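Local coordinates for uroporphyrinogen-III C-methyltransferase (Pseudomonas denitrificans, PDB 1S4D), which catalyses the two successive S-adenosyl-L-methionine-dependent methylations, at C-2 and C-7, that turn uroporphyrinogen III into precorrin-2 on the way to cobalamin and siroheme, at residues Val143-Arg146 against Glu147-His150; Lys187-Gly190 against Ala191-Asn195. All blocks are in the same frame, centred on the assembly; numbering follows the deposited sequence.

From the N terminus, contact 1 comes first, closing a tight turn in the loop between helix 131-137 and strand 151-156. The chain then runs through that strand, helix 170-176 and strand 179-183, which lies parallel to 151-156 in the mixed sheet. Contact 2 follows, winding the first turn of helix 189-198 on the way to strand 206-211. The two contacts lie in series, neither nesting nor crossing; their centres are about 24 Å apart and their nearest atoms about 16 Å. Contact 1 also meets the second subunit. Together they are a worked example of short-range contacts shaping the connections between strands.

Contact 1: Val143-Arg146 against Glu147-His150; sequences VTHR and EVNH
Glu147 runs alongside His145, both side chains pointing the same way. Its carboxylate stands at 82° to the imidazole plane, and Glu147 OE1 approaches His145 CE1 obliquely at 3.9 Å. Val148 comes next and makes the turn itself: its N-H bonds to His145 O with an N-H...O angle of 157°. Val148 CG2, placed beside its own backbone N by the first torsion, reaches the edge of the His145 ring, 4.1 Å from His145 ND1. Asn149 adds a second grip on the same carbonyl, its N lying 3.0 Å from His145 O. The two donors come from opposite faces of the carbonyl plane, each tilted 29° out of it. The Asn149 side chain crosses that of Thr144 at about a right angle and ends against the backbone of Val143 to His145. His150 closes the segment with CE1 3.4 Å from Arg146 O, approaching obliquely. Beyond the turn, the second subunit packs its Phe104 on Thr144 and its Leu114 on His145, and shares backbone hydrogen bonds with His150.

With Arg146 and Glu147 at its corners, this is a type I beta turn, overlapped by an alpha-turn bond. One carbonyl thus serves two N-H groups and ties down the chain as it turns beside the dimer partner. The Glu147 carboxylate, with OE1 4.6 Å from His145 ND1, may make the imidazole somewhat more ready to take up a proton.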
loop_
_atom_site.group_PDB
_atom_site.type_symbol
_atom_site.label_atom_id
_atom_site.label_comp_id
_atom_site.label_asym_id
_atom_site.label_seq_id
_atom_site.Cartn_x
_atom_site.Cartn_y
_atom_site.Cartn_z
ATOM N N VAL B 143 7.136 -7.464 2.710
ATOM C CA VAL B 143 5.886 -8.167 2.587
ATOM C C VAL B 143 5.965 -9.239 1.462
ATOM O O VAL B 143 5.136 -10.139 1.343
ATOM C CB VAL B 143 4.819 -7.057 2.400
ATOM C CG1 VAL B 143 4.369 -6.881 0.956
ATOM C CG2 VAL B 143 3.704 -7.202 3.393
ATOM N N THR B 144 7.040 -9.162 0.688
ATOM C CA THR B 144 7.257 -9.974 -0.495
ATOM C C THR B 144 8.757 -10.214 -0.604
ATOM O O THR B 144 9.558 -9.309 -0.339
ATOM C CB THR B 144 6.726 -9.178 -1.702
ATOM O OG1 THR B 144 5.489 -9.751 -2.154
ATOM C CG2 THR B 144 7.642 -9.260 -2.899
ATOM N N HIS B 145 9.148 -11.418 -0.984
ATOM C CA HIS B 145 10.555 -11.728 -1.169
ATOM C C HIS B 145 10.661 -13.063 -1.924
ATOM O O HIS B 145 10.207 -14.092 -1.426
ATOM C CB HIS B 145 11.249 -11.769 0.195
ATOM C CG HIS B 145 12.739 -11.802 0.119
ATOM N ND1 HIS B 145 13.463 -12.956 0.317
ATOM C CD2 HIS B 145 13.642 -10.830 -0.141
ATOM C CE1 HIS B 145 14.749 -12.693 0.182
ATOM N NE2 HIS B 145 14.884 -11.411 -0.100
ATOM N N ARG B 146 11.254 -13.045 -3.118
ATOM C CA ARG B 146 11.061 -14.138 -4.085
ATOM C C ARG B 146 11.494 -15.539 -3.631
ATOM O O ARG B 146 11.009 -16.538 -4.149
ATOM C CB ARG B 146 11.615 -13.772 -5.471
ATOM C CG ARG B 146 12.904 -14.460 -5.901
ATOM C CD ARG B 146 13.944 -13.487 -6.461
ATOM N NE ARG B 146 13.726 -13.125 -7.868
ATOM C CZ ARG B 146 12.792 -12.282 -8.317
ATOM N NH1 ARG B 146 12.700 -12.027 -9.615
ATOM N NH2 ARG B 146 11.939 -11.692 -7.483
ATOM N N GLU B 147 12.375 -15.593 -2.640
ATOM C CA GLU B 147 12.759 -16.844 -2.018
ATOM C C GLU B 147 11.725 -17.307 -0.986
ATOM O O GLU B 147 11.811 -18.425 -0.481
ATOM C CB GLU B 147 14.126 -16.680 -1.350
ATOM C CG GLU B 147 15.318 -17.205 -2.158
ATOM C CD GLU B 147 16.580 -16.348 -1.992
ATOM O OE1 GLU B 147 16.817 -15.811 -0.879
ATOM O OE2 GLU B 147 17.347 -16.201 -2.977
ATOM N N VAL B 148 10.754 -16.455 -0.666
ATOM C CA VAL B 148 9.788 -16.762 0.392
ATOM C C VAL B 148 8.357 -16.916 -0.126
ATOM O O VAL B 148 7.636 -17.799 0.309
ATOM C CB VAL B 148 9.843 -15.702 1.547
ATOM C CG1 VAL B 148 8.683 -15.866 2.521
ATOM C CG2 VAL B 148 11.178 -15.771 2.315
ATOM N N ASN B 149 7.943 -16.058 -1.051
ATOM C CA ASN B 149 6.532 -15.989 -1.433
ATOM C C ASN B 149 6.295 -15.312 -2.775
ATOM O O ASN B 149 7.023 -14.398 -3.175
ATOM C CB ASN B 149 5.676 -15.322 -0.322
ATOM C CG ASN B 149 6.024 -13.848 -0.087
ATOM O OD1 ASN B 149 5.128 -12.998 0.099
ATOM N ND2 ASN B 149 7.315 -13.538 -0.078
ATOM N N HIS B 150 5.266 -15.764 -3.472
ATOM C CA HIS B 150 4.909 -15.163 -4.739
ATOM C C HIS B 150 3.523 -14.536 -4.587
ATOM O O HIS B 150 2.977 -13.945 -5.523
ATOM C CB HIS B 150 4.971 -16.219 -5.844
ATOM C CG HIS B 150 6.351 -16.424 -6.397
ATOM N ND1 HIS B 150 7.361 -17.030 -5.680
ATOM C CD2 HIS B 150 6.891 -16.088 -7.596
ATOM C CE1 HIS B 150 8.464 -17.056 -6.408
ATOM N NE2 HIS B 150 8.205 -16.492 -7.575
#

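Contact 2: Lys187-Gly190 against Ala191-Asn195; sequences KHIG and AITAN
No flat group is stacked between His188 and Ile192: within this pair of segments neither face nor either edge of the imidazole is touched, because the end of the side chain leads away from 191-195. Contact is left to its root, where His188 CB meets Ile192 CD1 at 3.9 Å. With CG1 beside its own backbone N (chi1 -73°), Ile192 sends that branch back along the helix to lie by the His188 carbonyl; it also packs on Trp170 of helix 170-176. His188 O accepts Ile192 N at 3.0 Å, nearly along the C=O axis. One residue on, Ile189 O receives Thr193 N at 2.8 Å; Thr193 OG1 has a weak hydrogen bond to Leu225 O. Gly190 O then takes Ala194 N at 3.0 Å.

These three successive bonds, each from residue i+4 to residue i, are the opening turn of an alpha helix, with His188 at the N-cap position. The helix follows strand 179-183 and Met184, a binder of S-adenosyl-L-homocysteine, and leads to strand 206-211. Those strands run the same way with 241-245 between them, so the helix belongs to a beta-alpha-beta crossover.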
loop_
_atom_site.group_PDB
_atom_site.type_symbol
_atom_site.label_atom_id
_atom_site.label_comp_id
_atom_site.label_asym_id
_atom_site.label_seq_id
_atom_site.Cartn_x
_atom_site.Cartn_y
_atom_site.Cartn_z
ATOM N N LYS B 187 -7.333 -8.126 19.303
ATOM C CA LYS B 187 -8.315 -8.500 20.295
ATOM C C LYS B 187 -8.718 -9.962 20.088
ATOM O O LYS B 187 -9.046 -10.663 21.033
ATOM C CB LYS B 187 -9.517 -7.551 20.188
ATOM C CG LYS B 187 -10.549 -7.657 21.299
ATOM C CD LYS B 187 -11.903 -7.119 20.823
ATOM C CE LYS B 187 -12.873 -6.852 22.014
ATOM N NZ LYS B 187 -12.533 -5.609 22.834
ATOM N N HIS B 188 -8.649 -10.423 18.849
ATOM C CA HIS B 188 -9.037 -11.775 18.516
ATOM C C HIS B 188 -7.866 -12.634 18.064
ATOM O O HIS B 188 -8.068 -13.627 17.368
ATOM C CB HIS B 188 -10.099 -11.773 17.412
ATOM C CG HIS B 188 -11.314 -10.955 17.720
ATOM N ND1 HIS B 188 -12.121 -11.196 18.810
ATOM C CD2 HIS B 188 -11.880 -9.920 17.052
ATOM C CE1 HIS B 188 -13.120 -10.330 18.814
ATOM N NE2 HIS B 188 -12.998 -9.548 17.753
ATOM N N ILE B 189 -6.651 -12.280 18.468
ATOM C CA ILE B 189 -5.461 -13.057 18.106
ATOM C C ILE B 189 -5.503 -14.557 18.442
ATOM O O ILE B 189 -5.140 -15.376 17.615
ATOM C CB ILE B 189 -4.158 -12.389 18.630
ATOM C CG1 ILE B 189 -2.935 -13.000 17.922
ATOM C CG2 ILE B 189 -4.059 -12.448 20.160
ATOM C CD1 ILE B 189 -2.765 -12.496 16.510
ATOM N N GLY B 190 -5.933 -14.905 19.651
ATOM C CA GLY B 190 -6.133 -16.293 20.037
ATOM C C GLY B 190 -6.948 -17.092 19.024
ATOM O O GLY B 190 -6.486 -18.110 18.512
ATOM N N ALA B 191 -8.152 -16.634 18.706
ATOM C CA ALA B 191 -8.990 -17.382 17.767
ATOM C C ALA B 191 -8.383 -17.419 16.363
ATOM O O ALA B 191 -8.373 -18.475 15.731
ATOM C CB ALA B 191 -10.413 -16.834 17.733
ATOM N N ILE B 192 -7.854 -16.283 15.897
ATOM C CA ILE B 192 -7.285 -16.205 14.560
ATOM C C ILE B 192 -6.118 -17.159 14.429
ATOM O O ILE B 192 -6.054 -17.993 13.530
ATOM C CB ILE B 192 -6.831 -14.799 14.271
ATOM C CG1 ILE B 192 -8.049 -13.910 14.036
ATOM C CG2 ILE B 192 -5.878 -14.778 13.065
ATOM C CD1 ILE B 192 -7.783 -12.476 14.330
ATOM N N THR B 193 -5.208 -17.055 15.374
ATOM C CA THR B 193 -4.039 -17.891 15.407
ATOM C C THR B 193 -4.384 -19.369 15.507
ATOM O O THR B 193 -3.710 -20.221 14.925
ATOM C CB THR B 193 -3.179 -17.390 16.542
ATOM O OG1 THR B 193 -1.953 -16.886 15.994
ATOM C CG2 THR B 193 -2.794 -18.465 17.463
ATOM N N ALA B 194 -5.450 -19.701 16.215
ATOM C CA ALA B 194 -5.878 -21.099 16.221
ATOM C C ALA B 194 -6.517 -21.504 14.851
ATOM O O ALA B 194 -6.365 -22.661 14.410
ATOM C CB ALA B 194 -6.807 -21.373 17.389
ATOM N N ASN B 195 -7.196 -20.556 14.179
ATOM C CA ASN B 195 -7.770 -20.838 12.864
ATOM C C ASN B 195 -6.659 -21.255 11.915
ATOM O O ASN B 195 -6.721 -22.307 11.281
ATOM C CB ASN B 195 -8.505 -19.638 12.286
ATOM C CG ASN B 195 -9.884 -19.386 12.932
ATOM O OD1 ASN B 195 -10.412 -18.270 12.837
ATOM N ND2 ASN B 195 -10.462 -20.387 13.568
#